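REP-associated tyrosine transposase (Escherichia coli, PDB 4ER8) binds repeated extragenic palindrome hairpins in DNA and catalyses cleavage and recombination of the mosaic elements built from them. Local coordinates at residues 6-20 against 93-105. Sequence-based numbering, arbitrary orientation.
Sequences RYYIKGGTWFFTVNL and IWQPRFWEHAIRN. With nucleotides of chain B.
R6 grips the backbone oxygen of F98 with two nitrogens at once, NH2 at 2.7 Å and NH1 at 2.9 Å from F98 O, both approaching from the same face of the carbonyl plane. The same guanidinium lies nearly flat on the F98 ring, their planes 24° apart, a cation-pi stack with R6 CZ 3.8 Å from the ring centroid. Its NE and NH2 still reach the phosphate of DC31 of chain B, where R97 brings NE to OP2. R97 NH2 lies over the other face of the R6 guanidinium, and the shared phosphate probably offsets the two like charges. A methionine in place of R6 would probably leave F98 O and OP1 of DC31 without these donors and the F98 ring without its cation, with R97 still on OP2.

E100 reads a base. CG anti to the backbone N (chi1 164°) and a bend at the next bond turn its carboxylate to DG1 of chain B. Glutamate suits the place because both oxygens accept, OE1 from N1 and OE2 from N2; an amide would offer one acceptor. Y7 N, 3.0 Å from E100 OE2, meets that oxygen from above the carboxylate plane and so helps fix it. A102 N donates a hydrogen bond to O6 of the same guanine, while the small A102 CB sits over the centre of the Y7 ring, 3.7 Å from its centroid.

Strands 13-19 and 99-102 run antiparallel, F15 with H101 and T17 with W99 forming hydrogen-bonded pairs. F16 and E100 share a face of the sheet, and the F98 ring, from the loop before the strand, lies alongside F16; on the other face the rings of F15 and W99 meet edge to edge. Beyond the strands L20 CD1 lies over one face of the W94 six-membered ring, a CH-pi contact. Edge strand 99-102 of this RNA-recognition-motif-type sheet thus puts backbone and side-chain groups on DNA: the arginines hold phosphate, while E100 and A102 read a 5'-end guanine, probably part of the guide sequence accompanying the REP hairpin.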
ATOM      1  N   ARG A   6      12.700  -9.899  -7.837  1.00 39.58           N
ATOM      2  CA  ARG A   6      11.966  -9.893  -6.591  1.00 39.41           C
ATOM      3  C   ARG A   6      12.893 -10.334  -5.468  1.00 40.69           C
ATOM      4  O   ARG A   6      13.704 -11.247  -5.610  1.00 41.32           O
ATOM      5  CB  ARG A   6      10.721 -10.739  -6.674  1.00 38.93           C
ATOM      6  CG  ARG A   6       9.643 -10.191  -7.628  1.00 40.74           C
ATOM      7  CD  ARG A   6       9.394  -8.694  -7.480  1.00 42.64           C
ATOM      8  NE  ARG A   6       8.098  -8.263  -8.011  1.00 44.24           N
ATOM      9  CZ  ARG A   6       7.698  -6.992  -8.134  1.00 42.37           C
ATOM     10  NH1 ARG A   6       8.490  -5.992  -7.815  1.00 40.99           N
ATOM     11  NH2 ARG A   6       6.490  -6.716  -8.585  1.00 41.98           N
ATOM     12  N   TYR A   7      12.822  -9.647  -4.350  1.00 41.19           N
ATOM     13  CA  TYR A   7      13.691 -10.009  -3.273  1.00 42.66           C
ATOM     14  C   TYR A   7      12.862 -10.908  -2.339  1.00 41.83           C
ATOM     15  O   TYR A   7      12.020 -10.439  -1.574  1.00 41.75           O
ATOM     16  CB  TYR A   7      14.176  -8.703  -2.671  1.00 43.64           C
ATOM     17  CG  TYR A   7      15.173  -8.657  -1.543  1.00 46.79           C
ATOM     18  CD1 TYR A   7      14.986  -9.397  -0.367  1.00 51.26           C
ATOM     19  CD2 TYR A   7      16.222  -7.724  -1.588  1.00 48.25           C
ATOM     20  CE1 TYR A   7      15.875  -9.256   0.728  1.00 53.51           C
ATOM     21  CE2 TYR A   7      17.110  -7.572  -0.529  1.00 51.72           C
ATOM     22  CZ  TYR A   7      16.941  -8.333   0.636  1.00 54.80           C
ATOM     23  OH  TYR A   7      17.821  -8.169   1.707  1.00 57.00           O
ATOM     24  N   TYR A   8      13.082 -12.216  -2.454  1.00 40.85           N
ATOM     25  CA  TYR A   8      12.278 -13.189  -1.696  1.00 40.36           C
ATOM     26  C   TYR A   8      12.994 -13.646  -0.449  1.00 40.57           C
ATOM     27  O   TYR A   8      14.126 -14.118  -0.505  1.00 40.32           O
ATOM     28  CB  TYR A   8      11.937 -14.423  -2.536  1.00 39.53           C
ATOM     29  CG  TYR A   8      10.936 -14.212  -3.649  1.00 35.95           C
ATOM     30  CD1 TYR A   8      11.299 -14.392  -4.979  1.00 34.28           C
ATOM     31  CD2 TYR A   8       9.642 -13.850  -3.381  1.00 32.99           C
ATOM     32  CE1 TYR A   8      10.381 -14.245  -5.991  1.00 33.37           C
ATOM     33  CE2 TYR A   8       8.709 -13.671  -4.409  1.00 31.24           C
ATOM     34  CZ  TYR A   8       9.091 -13.861  -5.701  1.00 32.09           C
ATOM     35  OH  TYR A   8       8.172 -13.712  -6.719  1.00 31.64           O
ATOM     36  N   ILE A   9      12.337 -13.486   0.688  1.00 41.33           N
ATOM     37  CA  ILE A   9      12.929 -13.962   1.929  1.00 42.14           C
ATOM     38  C   ILE A   9      11.799 -14.399   2.803  1.00 41.84           C
ATOM     39  O   ILE A   9      10.835 -13.670   2.982  1.00 41.35           O
ATOM     40  CB  ILE A   9      13.881 -12.921   2.614  1.00 42.16           C
ATOM     41  CG1 ILE A   9      14.648 -13.579   3.782  1.00 44.15           C
ATOM     42  CG2 ILE A   9      13.123 -11.731   3.111  1.00 41.71           C
ATOM     43  CD1 ILE A   9      15.953 -12.836   4.257  1.00 42.78           C
ATOM     44  N   LYS A  10      11.905 -15.612   3.329  1.00 42.53           N
ATOM     45  CA  LYS A  10      10.800 -16.144   4.139  1.00 43.42           C
ATOM     46  C   LYS A  10      10.661 -15.376   5.444  1.00 42.51           C
ATOM     47  O   LYS A  10      11.653 -15.047   6.064  1.00 42.40           O
ATOM     48  CB  LYS A  10      10.959 -17.645   4.375  1.00 43.75           C
ATOM     49  CG  LYS A  10      10.835 -18.456   3.080  1.00 47.09           C
ATOM     50  CD  LYS A  10      11.175 -19.928   3.315  1.00 52.37           C
ATOM     51  CE  LYS A  10      10.974 -20.729   2.037  1.00 55.17           C
ATOM     52  NZ  LYS A  10      10.902 -22.180   2.372  1.00 58.26           N
ATOM     53  N   GLY A  11       9.416 -15.092   5.825  1.00 42.43           N
ATOM     54  CA  GLY A  11       9.074 -14.307   7.012  1.00 41.69           C
ATOM     55  C   GLY A  11       9.247 -12.797   6.856  1.00 41.47           C
ATOM     56  O   GLY A  11       8.997 -12.031   7.790  1.00 41.56           O
ATOM     57  N   GLY A  12       9.645 -12.372   5.657  1.00 41.29           N
ATOM     58  CA  GLY A  12      10.094 -11.015   5.408  1.00 39.88           C
ATOM     59  C   GLY A  12       9.046  -9.934   5.491  1.00 39.04           C
ATOM     60  O   GLY A  12       7.845 -10.206   5.482  1.00 39.12           O
ATOM     61  N   THR A  13       9.530  -8.695   5.543  1.00 37.80           N
ATOM     62  CA  THR A  13       8.677  -7.550   5.588  1.00 36.16           C
ATOM     63  C   THR A  13       9.016  -6.727   4.367  1.00 35.99           C
ATOM     64  O   THR A  13      10.189  -6.627   4.007  1.00 36.93           O
ATOM     65  CB  THR A  13       8.934  -6.777   6.898  1.00 36.37           C
ATOM     66  OG1 THR A  13       8.424  -7.561   8.007  1.00 37.32           O
ATOM     67  CG2 THR A  13       8.220  -5.422   6.884  1.00 34.20           C
ATOM     68  N   TRP A  14       8.012  -6.150   3.712  1.00 34.87           N
ATOM     69  CA  TRP A  14       8.254  -5.354   2.529  1.00 34.03           C
ATOM     70  C   TRP A  14       7.284  -4.181   2.409  1.00 34.22           C
ATOM     71  O   TRP A  14       6.196  -4.161   3.025  1.00 33.71           O
ATOM     72  CB  TRP A  14       8.057  -6.179   1.256  1.00 33.91           C
ATOM     73  CG  TRP A  14       8.909  -7.396   1.014  1.00 33.04           C
ATOM     74  CD1 TRP A  14      10.030  -7.471   0.210  1.00 33.75           C
ATOM     75  CD2 TRP A  14       8.669  -8.724   1.480  1.00 28.90           C
ATOM     76  NE1 TRP A  14      10.494  -8.767   0.176  1.00 33.35           N
ATOM     77  CE2 TRP A  14       9.682  -9.544   0.955  1.00 31.49           C
ATOM     78  CE3 TRP A  14       7.707  -9.291   2.299  1.00 30.02           C
ATOM     79  CZ2 TRP A  14       9.769 -10.886   1.248  1.00 33.25           C
ATOM     80  CZ3 TRP A  14       7.765 -10.595   2.570  1.00 30.03           C
ATOM     81  CH2 TRP A  14       8.791 -11.402   2.046  1.00 32.70           C
ATOM     82  N   PHE A  15       7.689  -3.238   1.553  1.00 33.77           N
ATOM     83  CA  PHE A  15       6.934  -2.044   1.224  1.00 32.43           C
ATOM     84  C   PHE A  15       6.560  -2.183  -0.244  1.00 32.45           C
ATOM     85  O   PHE A  15       7.406  -2.644  -1.037  1.00 32.38           O
ATOM     86  CB  PHE A  15       7.845  -0.839   1.360  1.00 32.22           C
ATOM     87  CG  PHE A  15       7.238   0.448   0.830  1.00 30.57           C
ATOM     88  CD1 PHE A  15       6.413   1.200   1.607  1.00 28.16           C
ATOM     89  CD2 PHE A  15       7.484   0.867  -0.469  1.00 29.70           C
ATOM     90  CE1 PHE A  15       5.844   2.374   1.107  1.00 30.12           C
ATOM     91  CE2 PHE A  15       6.944   2.016  -0.956  1.00 28.64           C
ATOM     92  CZ  PHE A  15       6.141   2.788  -0.163  1.00 29.46           C
ATOM     93  N   PHE A  16       5.337  -1.777  -0.608  1.00 31.06           N
ATOM     94  CA  PHE A  16       4.854  -1.959  -1.970  1.00 31.11           C
ATOM     95  C   PHE A  16       4.099  -0.731  -2.416  1.00 32.10           C
ATOM     96  O   PHE A  16       3.596   0.011  -1.591  1.00 33.01           O
ATOM     97  CB  PHE A  16       3.899  -3.149  -2.095  1.00 30.77           C
ATOM     98  CG  PHE A  16       4.445  -4.461  -1.639  1.00 27.80           C
ATOM     99  CD1 PHE A  16       4.077  -4.985  -0.432  1.00 29.44           C
ATOM    100  CD2 PHE A  16       5.271  -5.189  -2.418  1.00 30.42           C
ATOM    101  CE1 PHE A  16       4.502  -6.242  -0.012  1.00 30.02           C
ATOM    102  CE2 PHE A  16       5.742  -6.467  -1.992  1.00 31.61           C
ATOM    103  CZ  PHE A  16       5.344  -6.983  -0.787  1.00 28.13           C
ATOM    104  N   THR A  17       4.017  -0.522  -3.726  1.00 32.93           N
ATOM    105  CA  THR A  17       3.330   0.626  -4.310  1.00 33.53           C
ATOM    106  C   THR A  17       2.624   0.007  -5.490  1.00 34.98           C
ATOM    107  O   THR A  17       3.260  -0.646  -6.364  1.00 35.34           O
ATOM    108  CB  THR A  17       4.314   1.722  -4.816  1.00 33.44           C
ATOM    109  OG1 THR A  17       4.936   2.393  -3.703  1.00 34.05           O
ATOM    110  CG2 THR A  17       3.566   2.792  -5.605  1.00 34.98           C
ATOM    111  N   VAL A  18       1.297   0.139  -5.501  1.00 35.47           N
ATOM    112  CA  VAL A  18       0.499  -0.367  -6.609  1.00 35.99           C
ATOM    113  C   VAL A  18      -0.296   0.826  -7.170  1.00 37.68           C
ATOM    114  O   VAL A  18      -0.994   1.564  -6.437  1.00 38.17           O
ATOM    115  CB  VAL A  18      -0.405  -1.453  -6.146  1.00 35.82           C
ATOM    116  CG1 VAL A  18      -1.361  -1.802  -7.201  1.00 37.05           C
ATOM    117  CG2 VAL A  18       0.398  -2.687  -5.674  1.00 36.19           C
ATOM    118  N   ASN A  19      -0.141   1.045  -8.469  1.00 38.82           N
ATOM    119  CA  ASN A  19      -0.760   2.171  -9.117  1.00 39.32           C
ATOM    120  C   ASN A  19      -1.839   1.727 -10.051  1.00 40.23           C
ATOM    121  O   ASN A  19      -1.736   0.702 -10.725  1.00 39.45           O
ATOM    122  CB  ASN A  19       0.250   2.955  -9.934  1.00 39.54           C
ATOM    123  CG  ASN A  19       1.286   3.662  -9.085  1.00 40.72           C
ATOM    124  OD1 ASN A  19       2.471   3.400  -9.225  1.00 40.88           O
ATOM    125  ND2 ASN A  19       0.854   4.574  -8.220  1.00 45.24           N
ATOM    126  N   LEU A  20      -2.887   2.536 -10.084  1.00 42.26           N
ATOM    127  CA  LEU A  20      -3.897   2.448 -11.105  1.00 43.72           C
ATOM    128  C   LEU A  20      -3.247   3.075 -12.333  1.00 45.46           C
ATOM    129  O   LEU A  20      -2.470   4.070 -12.206  1.00 45.29           O
ATOM    130  CB  LEU A  20      -5.107   3.249 -10.671  1.00 43.01           C
ATOM    131  CG  LEU A  20      -6.412   2.482 -10.653  1.00 43.24           C
ATOM    132  CD1 LEU A  20      -6.213   1.057 -10.173  1.00 42.59           C
ATOM    133  CD2 LEU A  20      -7.365   3.213  -9.774  1.00 42.42           C
ATOM    134  N   ILE A  93      -7.195  -2.060 -15.444  1.00 55.61           N
ATOM    135  CA  ILE A  93      -7.063  -0.844 -14.644  1.00 53.46           C
ATOM    136  C   ILE A  93      -5.689  -0.646 -13.989  1.00 51.82           C
ATOM    137  O   ILE A  93      -5.283   0.485 -13.772  1.00 51.93           O
ATOM    138  CB  ILE A  93      -8.140  -0.792 -13.550  1.00 53.88           C
ATOM    139  CG1 ILE A  93      -7.980  -1.984 -12.575  1.00 52.83           C
ATOM    140  CG2 ILE A  93      -9.525  -0.716 -14.208  1.00 53.11           C
ATOM    141  CD1 ILE A  93      -9.088  -2.127 -11.525  1.00 51.80           C
ATOM    142  N   TRP A  94      -4.999  -1.746 -13.678  1.00 49.30           N
ATOM    143  CA  TRP A  94      -3.752  -1.730 -12.904  1.00 46.77           C
ATOM    144  C   TRP A  94      -2.512  -1.356 -13.684  1.00 44.38           C
ATOM    145  O   TRP A  94      -2.317  -1.856 -14.772  1.00 43.85           O
ATOM    146  CB  TRP A  94      -3.516  -3.132 -12.331  1.00 47.03           C
ATOM    147  CG  TRP A  94      -4.587  -3.504 -11.333  1.00 50.13           C
ATOM    148  CD1 TRP A  94      -5.538  -4.491 -11.457  1.00 51.58           C
ATOM    149  CD2 TRP A  94      -4.848  -2.853 -10.079  1.00 50.47           C
ATOM    150  NE1 TRP A  94      -6.368  -4.490 -10.348  1.00 52.58           N
ATOM    151  CE2 TRP A  94      -5.959  -3.503  -9.489  1.00 51.82           C
ATOM    152  CE3 TRP A  94      -4.242  -1.791  -9.395  1.00 51.63           C
ATOM    153  CZ2 TRP A  94      -6.473  -3.129  -8.244  1.00 53.36           C
ATOM    154  CZ3 TRP A  94      -4.748  -1.414  -8.150  1.00 53.42           C
ATOM    155  CH2 TRP A  94      -5.859  -2.080  -7.591  1.00 54.46           C
ATOM    156  N   GLN A  95      -1.630  -0.536 -13.124  1.00 41.93           N
ATOM    157  CA  GLN A  95      -0.250  -0.603 -13.611  1.00 40.04           C
ATOM    158  C   GLN A  95       0.271  -2.043 -13.387  1.00 39.37           C
ATOM    159  O   GLN A  95       0.150  -2.604 -12.304  1.00 40.00           O
ATOM    160  CB  GLN A  95       0.686   0.454 -13.007  1.00 39.19           C
ATOM    161  CG  GLN A  95       2.164   0.063 -13.084  1.00 37.07           C
ATOM    162  CD  GLN A  95       3.114   1.206 -12.906  1.00 36.54           C
ATOM    163  OE1 GLN A  95       2.813   2.184 -12.237  1.00 42.74           O
ATOM    164  NE2 GLN A  95       4.282   1.100 -13.500  1.00 37.02           N
ATOM    165  N   PRO A  96       0.768  -2.675 -14.448  1.00 38.66           N
ATOM    166  CA  PRO A  96       1.250  -4.036 -14.317  1.00 38.18           C
ATOM    167  C   PRO A  96       2.260  -4.174 -13.181  1.00 37.88           C
ATOM    168  O   PRO A  96       2.973  -3.219 -12.834  1.00 37.13           O
ATOM    169  CB  PRO A  96       1.952  -4.268 -15.676  1.00 38.16           C
ATOM    170  CG  PRO A  96       1.087  -3.493 -16.643  1.00 37.11           C
ATOM    171  CD  PRO A  96       0.808  -2.212 -15.851  1.00 38.04           C
ATOM    172  N   ARG A  97       2.323  -5.385 -12.641  1.00 37.45           N
ATOM    173  CA  ARG A  97       3.100  -5.704 -11.461  1.00 36.02           C
ATOM    174  C   ARG A  97       3.000  -4.583 -10.414  1.00 35.65           C
ATOM    175  O   ARG A  97       1.911  -4.049 -10.198  1.00 33.68           O
ATOM    176  CB  ARG A  97       4.509  -6.080 -11.868  1.00 35.87           C
ATOM    177  CG  ARG A  97       4.517  -6.999 -13.093  1.00 35.64           C
ATOM    178  CD  ARG A  97       5.923  -7.330 -13.551  1.00 36.89           C
ATOM    179  NE  ARG A  97       6.662  -8.069 -12.535  1.00 41.11           N
ATOM    180  CZ  ARG A  97       7.914  -8.490 -12.652  1.00 41.92           C
ATOM    181  NH1 ARG A  97       8.581  -8.276 -13.773  1.00 43.11           N
ATOM    182  NH2 ARG A  97       8.490  -9.163 -11.661  1.00 43.00           N
ATOM    183  N   PHE A  98       4.119  -4.260  -9.756  1.00 36.10           N
ATOM    184  CA  PHE A  98       4.137  -3.383  -8.579  1.00 36.36           C
ATOM    185  C   PHE A  98       5.579  -3.186  -8.086  1.00 37.08           C
ATOM    186  O   PHE A  98       6.466  -4.001  -8.386  1.00 37.86           O
ATOM    187  CB  PHE A  98       3.307  -3.994  -7.443  1.00 35.28           C
ATOM    188  CG  PHE A  98       3.755  -5.370  -7.052  1.00 34.82           C
ATOM    189  CD1 PHE A  98       4.732  -5.549  -6.062  1.00 34.57           C
ATOM    190  CD2 PHE A  98       3.194  -6.513  -7.652  1.00 32.67           C
ATOM    191  CE1 PHE A  98       5.174  -6.831  -5.700  1.00 30.51           C
ATOM    192  CE2 PHE A  98       3.618  -7.804  -7.271  1.00 31.03           C
ATOM    193  CZ  PHE A  98       4.631  -7.956  -6.314  1.00 31.07           C
ATOM    194  N   TRP A  99       5.797  -2.126  -7.300  1.00 36.32           N
ATOM    195  CA  TRP A  99       7.083  -1.842  -6.722  1.00 35.61           C
ATOM    196  C   TRP A  99       7.222  -2.559  -5.396  1.00 35.78           C
ATOM    197  O   TRP A  99       6.306  -2.533  -4.591  1.00 35.66           O
ATOM    198  CB  TRP A  99       7.239  -0.328  -6.546  1.00 35.74           C
ATOM    199  CG  TRP A  99       8.451   0.080  -5.732  1.00 35.65           C
ATOM    200  CD1 TRP A  99       8.500   0.337  -4.381  1.00 34.80           C
ATOM    201  CD2 TRP A  99       9.768   0.288  -6.225  1.00 35.17           C
ATOM    202  NE1 TRP A  99       9.772   0.683  -4.006  1.00 33.36           N
ATOM    203  CE2 TRP A  99      10.578   0.644  -5.115  1.00 35.58           C
ATOM    204  CE3 TRP A  99      10.351   0.206  -7.499  1.00 36.30           C
ATOM    205  CZ2 TRP A  99      11.949   0.925  -5.246  1.00 37.13           C
ATOM    206  CZ3 TRP A  99      11.726   0.459  -7.626  1.00 37.76           C
ATOM    207  CH2 TRP A  99      12.502   0.820  -6.508  1.00 37.17           C
ATOM    208  N   GLU A 100       8.383  -3.189  -5.173  1.00 35.76           N
ATOM    209  CA  GLU A 100       8.665  -3.967  -3.957  1.00 34.55           C
ATOM    210  C   GLU A 100       9.985  -3.563  -3.364  1.00 35.14           C
ATOM    211  O   GLU A 100      11.015  -3.475  -4.075  1.00 35.42           O
ATOM    212  CB  GLU A 100       8.761  -5.455  -4.253  1.00 34.23           C
ATOM    213  CG  GLU A 100       9.452  -6.317  -3.100  1.00 34.82           C
ATOM    214  CD  GLU A 100      10.966  -6.485  -3.293  1.00 34.38           C
ATOM    215  OE1 GLU A 100      11.784  -6.067  -2.428  1.00 31.72           O
ATOM    216  OE2 GLU A 100      11.338  -7.022  -4.350  1.00 35.39           O
ATOM    217  N   HIS A 101       9.991  -3.355  -2.053  1.00 35.08           N
ATOM    218  CA  HIS A 101      11.235  -3.096  -1.376  1.00 35.94           C
ATOM    219  C   HIS A 101      11.274  -3.751  -0.009  1.00 37.00           C
ATOM    220  O   HIS A 101      10.369  -3.554   0.842  1.00 37.04           O
ATOM    221  CB  HIS A 101      11.522  -1.595  -1.280  1.00 35.81           C
ATOM    222  CG  HIS A 101      12.579  -1.251  -0.269  1.00 35.64           C
ATOM    223  ND1 HIS A 101      13.931  -1.310  -0.555  1.00 33.59           N
ATOM    224  CD2 HIS A 101      12.480  -0.873   1.031  1.00 33.32           C
ATOM    225  CE1 HIS A 101      14.615  -0.982   0.528  1.00 34.50           C
ATOM    226  NE2 HIS A 101      13.759  -0.697   1.499  1.00 34.49           N
ATOM    227  N   ALA A 102      12.331  -4.527   0.188  1.00 37.92           N
ATOM    228  CA  ALA A 102      12.521  -5.302   1.400  1.00 39.24           C
ATOM    229  C   ALA A 102      13.033  -4.421   2.538  1.00 41.22           C
ATOM    230  O   ALA A 102      14.105  -3.773   2.396  1.00 40.95           O
ATOM    231  CB  ALA A 102      13.500  -6.369   1.124  1.00 38.68           C
ATOM    232  N   ILE A 103      12.311  -4.440   3.672  1.00 42.60           N
ATOM    233  CA  ILE A 103      12.751  -3.728   4.868  1.00 44.24           C
ATOM    234  C   ILE A 103      13.573  -4.583   5.831  1.00 46.52           C
ATOM    235  O   ILE A 103      13.055  -5.477   6.487  1.00 46.42           O
ATOM    236  CB  ILE A 103      11.591  -3.154   5.618  1.00 43.94           C
ATOM    237  CG1 ILE A 103      10.978  -2.044   4.790  1.00 41.49           C
ATOM    238  CG2 ILE A 103      12.058  -2.602   6.962  1.00 44.26           C
ATOM    239  CD1 ILE A 103       9.603  -1.793   5.119  1.00 37.80           C
ATOM    240  N   ARG A 104      14.856  -4.240   5.947  1.00 49.15           N
ATOM    241  CA  ARG A 104      15.828  -5.037   6.694  1.00 51.17           C
ATOM    242  C   ARG A 104      16.084  -4.571   8.146  1.00 51.42           C
ATOM    243  O   ARG A 104      16.709  -5.318   8.901  1.00 52.19           O
ATOM    244  CB  ARG A 104      17.158  -5.072   5.923  1.00 51.78           C
ATOM    245  CG  ARG A 104      17.141  -5.820   4.564  1.00 58.03           C
ATOM    246  CD  ARG A 104      16.296  -5.100   3.398  1.00 67.57           C
ATOM    247  NE  ARG A 104      16.939  -3.994   2.634  1.00 71.33           N
ATOM    248  CZ  ARG A 104      17.006  -2.703   3.021  1.00 72.38           C
ATOM    249  NH1 ARG A 104      16.473  -2.277   4.189  1.00 70.37           N
ATOM    250  NH2 ARG A 104      17.618  -1.825   2.225  1.00 71.84           N
ATOM    251  N   ASN A 105      15.621  -3.368   8.535  1.00 51.23           N
ATOM    252  CA  ASN A 105      15.882  -2.780   9.886  1.00 50.73           C
ATOM    253  C   ASN A 105      14.814  -1.810  10.354  1.00 50.77           C
ATOM    254  O   ASN A 105      14.106  -1.211   9.519  1.00 50.67           O
ATOM    255  CB  ASN A 105      17.227  -2.027   9.922  1.00 50.03           C
ATOM    256  CG  ASN A 105      17.213  -0.774   9.066  1.00 50.93           C
ATOM    257  OD1 ASN A 105      17.684  -0.770   7.924  1.00 53.53           O
ATOM    258  ND2 ASN A 105      16.671   0.294   9.606  1.00 51.06           N
TER
ATOM    259  P    DA B   3      14.231  -1.444 -12.977  1.00 39.60           P
ATOM    260  OP1  DA B   3      13.595  -2.565 -13.671  1.00 39.72           O
ATOM    261  OP2  DA B   3      15.501  -1.021 -13.576  1.00 44.55           O
ATOM    262  O5'  DA B   3      13.370  -0.128 -12.703  1.00 38.22           O
ATOM    263  C5'  DA B   3      12.111  -0.168 -12.068  1.00 39.10           C
ATOM    264  C4'  DA B   3      11.060  -0.678 -13.065  1.00 38.96           C
ATOM    265  O4'  DA B   3       9.776  -0.790 -12.413  1.00 36.53           O
ATOM    266  C3'  DA B   3      10.816   0.142 -14.307  1.00 36.67           C
ATOM    267  O3'  DA B   3      10.381  -0.736 -15.266  1.00 40.56           O
ATOM    268  C2'  DA B   3       9.671   1.043 -13.863  1.00 38.64           C
ATOM    269  C1'  DA B   3       8.845   0.062 -13.023  1.00 38.27           C
ATOM    270  N9   DA B   3       8.063   0.550 -11.883  1.00 36.36           N
ATOM    271  C8   DA B   3       8.353   1.566 -11.014  1.00 35.71           C
ATOM    272  N7   DA B   3       7.448   1.725 -10.079  1.00 35.07           N
ATOM    273  C5   DA B   3       6.494   0.757 -10.358  1.00 34.48           C
ATOM    274  C6   DA B   3       5.270   0.404  -9.738  1.00 35.70           C
ATOM    275  N6   DA B   3       4.736   1.001  -8.632  1.00 35.87           N
ATOM    276  N1   DA B   3       4.614  -0.639 -10.282  1.00 34.92           N
ATOM    277  C2   DA B   3       5.123  -1.236 -11.348  1.00 34.50           C
ATOM    278  N3   DA B   3       6.236  -0.974 -12.017  1.00 34.34           N
ATOM    279  C4   DA B   3       6.878   0.028 -11.453  1.00 33.83           C
ATOM    280  P    DC B  31       5.799 -10.445  -9.394  1.00 37.01           P
ATOM    281  OP1  DC B  31       6.318 -10.409  -8.031  1.00 39.53           O
ATOM    282  OP2  DC B  31       5.730  -9.258 -10.228  1.00 33.18           O
ATOM    283  O5'  DC B  31       6.633 -11.559 -10.166  1.00 36.35           O
ATOM    284  C5'  DC B  31       6.975 -12.850  -9.598  1.00 34.56           C
ATOM    285  C4'  DC B  31       7.962 -13.575 -10.516  1.00 32.32           C
ATOM    286  O4'  DC B  31       7.245 -13.811 -11.757  1.00 31.76           O
ATOM    287  C3'  DC B  31       9.234 -12.782 -10.899  1.00 32.73           C
ATOM    288  O3'  DC B  31      10.250 -13.559 -10.440  1.00 36.41           O
ATOM    289  C2'  DC B  31       9.280 -12.773 -12.415  1.00 32.18           C
ATOM    290  C1'  DC B  31       8.138 -13.689 -12.828  1.00 34.09           C
ATOM    291  N1   DC B  31       7.319 -13.063 -13.855  1.00 39.76           N
ATOM    292  C2   DC B  31       7.263 -13.624 -15.119  1.00 38.39           C
ATOM    293  O2   DC B  31       7.936 -14.656 -15.272  1.00 38.22           O
ATOM    294  N3   DC B  31       6.489 -13.010 -16.061  1.00 37.47           N
ATOM    295  C4   DC B  31       5.788 -11.886 -15.800  1.00 39.31           C
ATOM    296  N4   DC B  31       5.003 -11.273 -16.744  1.00 37.59           N
ATOM    297  C5   DC B  31       5.869 -11.306 -14.508  1.00 40.89           C
ATOM    298  C6   DC B  31       6.623 -11.913 -13.582  1.00 42.54           C
ATOM    299  O5'  DG B   1      21.434  -2.314  -3.883  1.00 36.25           O
ATOM    300  C5'  DG B   1      21.878  -2.680  -5.222  1.00 37.07           C
ATOM    301  C4'  DG B   1      20.827  -3.379  -6.062  1.00 38.98           C
ATOM    302  O4'  DG B   1      20.121  -4.423  -5.272  1.00 39.13           O
ATOM    303  C3'  DG B   1      19.717  -2.453  -6.552  1.00 39.10           C
ATOM    304  O3'  DG B   1      20.145  -1.664  -7.630  1.00 39.90           O
ATOM    305  C2'  DG B   1      18.684  -3.522  -6.930  1.00 38.55           C
ATOM    306  C1'  DG B   1      18.813  -4.541  -5.787  1.00 36.18           C
ATOM    307  N9   DG B   1      18.016  -4.284  -4.622  1.00 37.23           N
ATOM    308  C8   DG B   1      18.460  -3.628  -3.490  1.00 36.37           C
ATOM    309  N7   DG B   1      17.504  -3.527  -2.565  1.00 37.72           N
ATOM    310  C5   DG B   1      16.393  -4.185  -3.093  1.00 34.71           C
ATOM    311  C6   DG B   1      15.121  -4.418  -2.522  1.00 34.98           C
ATOM    312  O6   DG B   1      14.742  -4.047  -1.390  1.00 36.00           O
ATOM    313  N1   DG B   1      14.246  -5.131  -3.374  1.00 33.50           N
ATOM    314  C2   DG B   1      14.636  -5.544  -4.628  1.00 34.32           C
ATOM    315  N2   DG B   1      13.704  -6.185  -5.327  1.00 29.46           N
ATOM    316  N3   DG B   1      15.851  -5.333  -5.180  1.00 35.06           N
ATOM    317  C4   DG B   1      16.683  -4.646  -4.368  1.00 36.15           C
TER